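Long-range contacts in inactivation-no-after-potential D protein (Drosophila melanogaster, PDB 2QKV), which is a multi-PDZ scaffold of fly visual signalling, whose fifth PDZ domain, the fragment described here, probably binds peptide segments of partner proteins: residues A[13-17]-A[79-83]; A[54-60]-A[84-90]. The protein carries 1 engineered substitution. Residues are numbered along the deposited sequence.

Contact 1: residues A[13-17]-A[79-83]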
loop_
_atom_site.group_PDB
_atom_site.type_symbol
_atom_site.label_atom_id
_atom_site.label_comp_id
_atom_site.label_asym_id
_atom_site.label_seq_id
_atom_site.Cartn_x
_atom_site.Cartn_y
_atom_site.Cartn_z
ATOM N N ASP A 13 -3.335 4.518 28.570
ATOM C CA ASP A 13 -4.680 4.192 29.014
ATOM C C ASP A 13 -5.364 5.397 29.627
ATOM O O ASP A 13 -4.782 6.099 30.470
ATOM C CB ASP A 13 -4.657 3.064 30.048
ATOM C CG ASP A 13 -4.179 1.756 29.474
ATOM O OD1 ASP A 13 -2.948 1.518 29.449
ATOM O OD2 ASP A 13 -5.035 0.961 29.032
ATOM N N LEU A 14 -6.599 5.638 29.201
ATOM C CA LEU A 14 -7.367 6.755 29.731
ATOM C C LEU A 14 -8.862 6.495 29.636
ATOM O O LEU A 14 -9.309 5.535 29.004
ATOM C CB LEU A 14 -7.019 8.039 28.985
ATOM C CG LEU A 14 -7.271 8.098 27.479
ATOM C CD1 LEU A 14 -8.745 8.461 27.213
ATOM C CD2 LEU A 14 -6.340 9.138 26.851
ATOM N N MET A 15 -9.624 7.354 30.298
ATOM C CA MET A 15 -11.076 7.262 30.299
ATOM C C MET A 15 -11.582 8.505 29.593
ATOM O O MET A 15 -11.393 9.619 30.078
ATOM C CB MET A 15 -11.609 7.229 31.735
ATOM C CG MET A 15 -13.127 7.279 31.826
ATOM S SD MET A 15 -13.935 5.884 31.018
ATOM C CE MET A 15 -13.720 4.655 32.237
ATOM N N LYS A 16 -12.208 8.323 28.437
ATOM C CA LYS A 16 -12.719 9.458 27.686
ATOM C C LYS A 16 -13.891 10.090 28.430
ATOM O O LYS A 16 -14.674 9.394 29.070
ATOM C CB LYS A 16 -13.162 9.014 26.290
ATOM C CG LYS A 16 -13.422 10.170 25.342
ATOM C CD LYS A 16 -13.604 9.699 23.914
ATOM C CE LYS A 16 -13.792 10.883 22.984
ATOM N NZ LYS A 16 -12.688 11.871 23.135
ATOM N N LYS A 17 -13.990 11.413 28.353
ATOM C CA LYS A 17 -15.075 12.136 29.007
ATOM C C LYS A 17 -15.820 12.978 27.977
ATOM O O LYS A 17 -15.211 13.571 27.085
ATOM C CB LYS A 17 -14.526 13.038 30.114
ATOM C CG LYS A 17 -13.827 12.294 31.245
ATOM C CD LYS A 17 -14.776 11.355 31.985
ATOM C CE LYS A 17 -14.053 10.617 33.107
ATOM N NZ LYS A 17 -14.977 9.773 33.919
ATOM N N ALA A 79 -15.076 5.153 20.437
ATOM C CA ALA A 79 -14.738 4.962 21.845
ATOM C C ALA A 79 -15.361 6.060 22.706
ATOM O O ALA A 79 -14.967 7.223 22.619
ATOM C CB ALA A 79 -13.219 4.964 22.022
ATOM N N ASN A 80 -16.319 5.683 23.546
ATOM C CA ASN A 80 -16.997 6.644 24.418
ATOM C C ASN A 80 -16.477 6.616 25.846
ATOM O O ASN A 80 -16.757 7.531 26.625
ATOM C CB ASN A 80 -18.496 6.359 24.465
ATOM C CG ASN A 80 -19.177 6.586 23.140
ATOM O OD1 ASN A 80 -20.089 5.843 22.767
ATOM N ND2 ASN A 80 -18.755 7.618 22.422
ATOM N N GLY A 81 -15.744 5.562 26.192
ATOM C CA GLY A 81 -15.228 5.438 27.543
ATOM C C GLY A 81 -13.771 5.023 27.624
ATOM O O GLY A 81 -12.876 5.811 27.328
ATOM N N LYS A 82 -13.535 3.783 28.034
ATOM C CA LYS A 82 -12.173 3.281 28.164
ATOM C C LYS A 82 -11.416 3.270 26.842
ATOM O O LYS A 82 -11.938 2.848 25.811
ATOM C CB LYS A 82 -12.180 1.869 28.762
ATOM C CG LYS A 82 -12.501 1.811 30.252
ATOM C CD LYS A 82 -11.451 2.545 31.083
ATOM C CE LYS A 82 -11.669 2.335 32.578
ATOM N NZ LYS A 82 -10.783 3.218 33.394
ATOM N N VAL A 83 -10.177 3.747 26.893
ATOM C CA VAL A 83 -9.313 3.793 25.725
ATOM C C VAL A 83 -7.967 3.195 26.134
ATOM O O VAL A 83 -7.338 3.661 27.084
ATOM C CB VAL A 83 -9.099 5.238 25.240
ATOM C CG1 VAL A 83 -7.942 5.297 24.241
ATOM C CG2 VAL A 83 -10.370 5.747 24.579
HETATM O O HOH W 1 -7.704 1.467 29.491
#

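Contact 2: residues A[54-60]-A[84-90]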
loop_
_atom_site.group_PDB
_atom_site.type_symbol
_atom_site.label_atom_id
_atom_site.label_comp_id
_atom_site.label_asym_id
_atom_site.label_seq_id
_atom_site.Cartn_x
_atom_site.Cartn_y
_atom_site.Cartn_z
ATOM N N ASP A 54 4.501 10.251 17.467
ATOM C CA ASP A 54 4.312 8.893 17.972
ATOM C C ASP A 54 3.301 8.197 17.066
ATOM O O ASP A 54 2.430 8.847 16.479
ATOM C CB ASP A 54 3.774 8.893 19.403
ATOM C CG ASP A 54 4.823 9.284 20.434
ATOM O OD1 ASP A 54 6.022 9.345 20.084
ATOM O OD2 ASP A 54 4.419 9.510 21.601
ATOM N N ILE A 55 3.410 6.874 16.951
ATOM C CA ILE A 55 2.514 6.110 16.101
ATOM C C ILE A 55 1.697 5.134 16.932
ATOM O O ILE A 55 2.262 4.247 17.590
ATOM C CB ILE A 55 3.289 5.298 15.030
ATOM C CG1 ILE A 55 4.185 6.236 14.220
ATOM C CG2 ILE A 55 2.298 4.577 14.117
ATOM C CD1 ILE A 55 5.012 5.528 13.169
ATOM N N ILE A 56 0.378 5.317 16.913
ATOM C CA ILE A 56 -0.526 4.435 17.647
ATOM C C ILE A 56 -0.707 3.202 16.762
ATOM O O ILE A 56 -1.167 3.309 15.618
ATOM C CB ILE A 56 -1.877 5.141 17.891
ATOM C CG1 ILE A 56 -1.635 6.427 18.697
ATOM C CG2 ILE A 56 -2.833 4.202 18.630
ATOM C CD1 ILE A 56 -2.830 7.395 18.764
ATOM N N THR A 57 -0.366 2.032 17.309
ATOM C CA THR A 57 -0.416 0.775 16.561
ATOM C C THR A 57 -1.521 -0.215 16.935
ATOM O O THR A 57 -1.760 -1.185 16.209
ATOM C CB THR A 57 0.945 0.056 16.655
ATOM O OG1 THR A 57 1.266 -0.151 18.038
ATOM C CG2 THR A 57 2.032 0.915 16.031
ATOM N N LYS A 58 -2.161 0.002 18.081
ATOM C CA LYS A 58 -3.266 -0.854 18.506
ATOM C C LYS A 58 -4.245 0.027 19.277
ATOM O O LYS A 58 -3.838 0.866 20.066
ATOM C CB LYS A 58 -2.782 -2.019 19.382
ATOM C CG LYS A 58 -3.887 -3.044 19.665
ATOM C CD LYS A 58 -3.371 -4.331 20.287
ATOM C CE LYS A 58 -2.593 -5.150 19.271
ATOM N NZ LYS A 58 -2.306 -6.541 19.744
ATOM N N PHE A 59 -5.534 -0.147 19.022
ATOM C CA PHE A 59 -6.537 0.674 19.692
ATOM C C PHE A 59 -7.618 -0.242 20.233
ATOM O O PHE A 59 -8.254 -0.965 19.475
ATOM C CB PHE A 59 -7.160 1.679 18.709
ATOM C CG PHE A 59 -8.090 2.660 19.369
ATOM C CD1 PHE A 59 -7.589 3.828 19.938
ATOM C CD2 PHE A 59 -9.450 2.381 19.491
ATOM C CE1 PHE A 59 -8.423 4.716 20.627
ATOM C CE2 PHE A 59 -10.297 3.268 20.183
ATOM C CZ PHE A 59 -9.776 4.435 20.750
ATOM N N ASN A 60 -7.815 -0.200 21.548
ATOM C CA ASN A 60 -8.792 -1.040 22.227
ATOM C C ASN A 60 -8.797 -2.481 21.733
ATOM O O ASN A 60 -9.853 -3.043 21.428
ATOM C CB ASN A 60 -10.200 -0.440 22.121
ATOM C CG ASN A 60 -10.407 0.733 23.058
ATOM O OD1 ASN A 60 -9.521 1.079 23.835
ATOM N ND2 ASN A 60 -11.586 1.348 22.999
ATOM N N SER A 84 -7.555 2.151 25.424
ATOM C CA SER A 84 -6.288 1.480 25.691
ATOM C C SER A 84 -5.530 1.394 24.378
ATOM O O SER A 84 -5.983 0.747 23.437
ATOM C CB SER A 84 -6.535 0.072 26.224
ATOM O OG SER A 84 -5.303 -0.594 26.454
ATOM N N MET A 85 -4.374 2.041 24.318
ATOM C CA MET A 85 -3.594 2.041 23.090
ATOM C C MET A 85 -2.181 1.516 23.271
ATOM O O MET A 85 -1.610 1.613 24.363
ATOM C CB MET A 85 -3.484 3.467 22.557
ATOM C CG MET A 85 -4.821 4.194 22.436
ATOM S SD MET A 85 -4.680 5.850 21.768
ATOM C CE MET A 85 -4.416 6.800 23.258
ATOM N N GLU A 86 -1.641 0.941 22.198
ATOM C CA GLU A 86 -0.244 0.516 22.161
ATOM C C GLU A 86 0.337 1.535 21.192
ATOM O O GLU A 86 -0.288 1.867 20.167
ATOM C CB GLU A 86 -0.062 -0.904 21.627
ATOM C CG GLU A 86 -0.596 -1.943 22.601
ATOM C CD GLU A 86 -0.162 -3.355 22.280
ATOM O OE1 GLU A 86 0.462 -3.576 21.223
ATOM O OE2 GLU A 86 -0.454 -4.250 23.103
ATOM N N VAL A 87 1.530 2.024 21.509
ATOM C CA VAL A 87 2.158 3.088 20.743
ATOM C C VAL A 87 3.671 2.879 20.596
ATOM O O VAL A 87 4.307 2.289 21.464
ATOM C CB VAL A 87 1.943 4.448 21.491
ATOM C CG1 VAL A 87 2.347 5.624 20.603
ATOM C CG2 VAL A 87 0.482 4.581 21.972
ATOM N N THR A 88 4.239 3.356 19.494
ATOM C CA THR A 88 5.683 3.293 19.306
ATOM C C THR A 88 6.191 4.710 19.011
ATOM O O THR A 88 5.495 5.506 18.367
ATOM C CB THR A 88 6.096 2.313 18.180
ATOM O OG1 THR A 88 7.521 2.104 18.245
ATOM C CG2 THR A 88 5.740 2.861 16.811
ATOM N N ARG A 89 7.382 5.032 19.516
ATOM C CA ARG A 89 8.011 6.349 19.312
ATOM C C ARG A 89 9.090 6.102 18.265
ATOM O O ARG A 89 10.165 5.586 18.584
ATOM C CB ARG A 89 8.630 6.852 20.619
ATOM C CG ARG A 89 9.257 8.249 20.496
ATOM C CD ARG A 89 9.171 8.996 21.815
ATOM N NE ARG A 89 7.776 9.132 22.223
ATOM C CZ ARG A 89 7.375 9.402 23.458
ATOM N NH1 ARG A 89 8.270 9.574 24.425
ATOM N NH2 ARG A 89 6.082 9.472 23.734
ATOM N N PRO A 90 8.827 6.485 17.004
ATOM C CA PRO A 90 9.748 6.289 15.880
ATOM C C PRO A 90 10.917 7.251 15.776
ATOM O O PRO A 90 11.014 8.016 14.825
ATOM C CB PRO A 90 8.816 6.370 14.674
ATOM C CG PRO A 90 7.882 7.480 15.085
ATOM C CD PRO A 90 7.614 7.206 16.566
HETATM O O HOH W 2 0.939 -2.767 18.754
HETATM O O HOH W 3 0.340 -6.150 20.266
#

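Contact 1: residues A[13-17]-A[79-83]
Backbone pairing can continue past the last residues of two antiparallel strands, with side chains packing on each face of it, as segments 13-17 and 79-83 illustrate. Leu14 and Val83 form a hydrogen-bonded pair (Leu14 N to Val83 O 3.0 Å, Val83 N to Leu14 O 2.9 Å). Met15 and Lys82 make the non-hydrogen-bonded pair beside it, and a last bond, from Lys16 N to Gly81 O at 2.8 Å, extends the ladder past the strand ends. The p rotamer at chi1 brings CD1 of Leu14 to 3.8 Å from CB of Val83. On the other face, Met15 is t at chi1 but p at chi2 and chi3; this folded tail brings SD to 3.5 Å from C of Gly81, while Lys82, m at its first two angles, runs alongside. Gly81, at phi/psi of -135/-108, holds a conformation awkward for residues with a CB, as the chain turns into the strand. Lys16 starts toward the other segment and stretches through three t angles, its CD lying 3.1 Å from O of Ala79, before the p turn at chi4 takes NZ to a weak hydrogen bond with Lys20 O. Asp13 OD2 pairs with Ser84 OG. Leu14 and Lys16 also touch Leu22 and Tyr43; by analogy with other PDZ domains, Leu22 belongs to the carboxylate-binding loop. Leu14 further packs on helix 44-49, Val83 and Ala79 lean on Phe59 of strand 55-59, and the turn before Lys82 leads back to helix 69-77.

Contact 2: residues A[54-60]-A[84-90]
Asp54, Glu86 and Met85, among the residues most deeply engaged here, show how the antiparallel pairing of strands 55-59 and 82-88 in the PDZ sheet serves three environments. Asp54 grips Arg89 in a two-pronged salt bridge, with Arg89 NE to Asp54 OD1 at 2.8 Å and Arg89 NH2 to Asp54 OD2 at 2.7 Å; OD2 also receives Gln51 N. Glu86 lies opposite a classic beta bulge, which shifts the register by one: its O accepts Thr57 N at 2.9 Å and, weakly, Lys58 N at 3.4 Å, while Glu86 N returns a bond to Lys58 O at 3.1 Å. Met85 points with Ile56 and Phe59 to the buried core; its CG is 3.7 Å from CD1 of Phe59, its SD 3.9 Å from CD1 of Ile56, and the sulfur makes a Met-aromatic contact at the ring edge, 5.1 Å from the Phe59 centroid. At the end where strand 55-59 begins, the Asp54-Arg89 salt bridge thus ties the two segments directly, whereas the charged ends of Lys58 and Glu86 (NZ to OE1 4.3 Å) are joined through water rather than by a direct salt bridge, over packed aliphatic parts.

In the fold
The two contacts share strand 82-88, which pairs with strand 10-15 on one edge in contact 1 and with strand 55-59 on the other in contact 2; their centres are 15 Å apart. The seam is stitched by Asp13 OD2 with Ser84 OG (3.0 Å), by a probable hydrogen bond from Asn60 ND2 to Lys82 O (3.2 Å), and by Val83 CG1 packing 3.7 Å from Phe59 CE1. In PDZ domains the peptide groove runs between the strand and helix corresponding here to 24-28 and 69-77. Contact 1 meets the loop leading into that strand, and Ile56 and Phe59 of contact 2 pack against helix 69-77. At the far end, Pro90 bonds to a second subunit through its backbone.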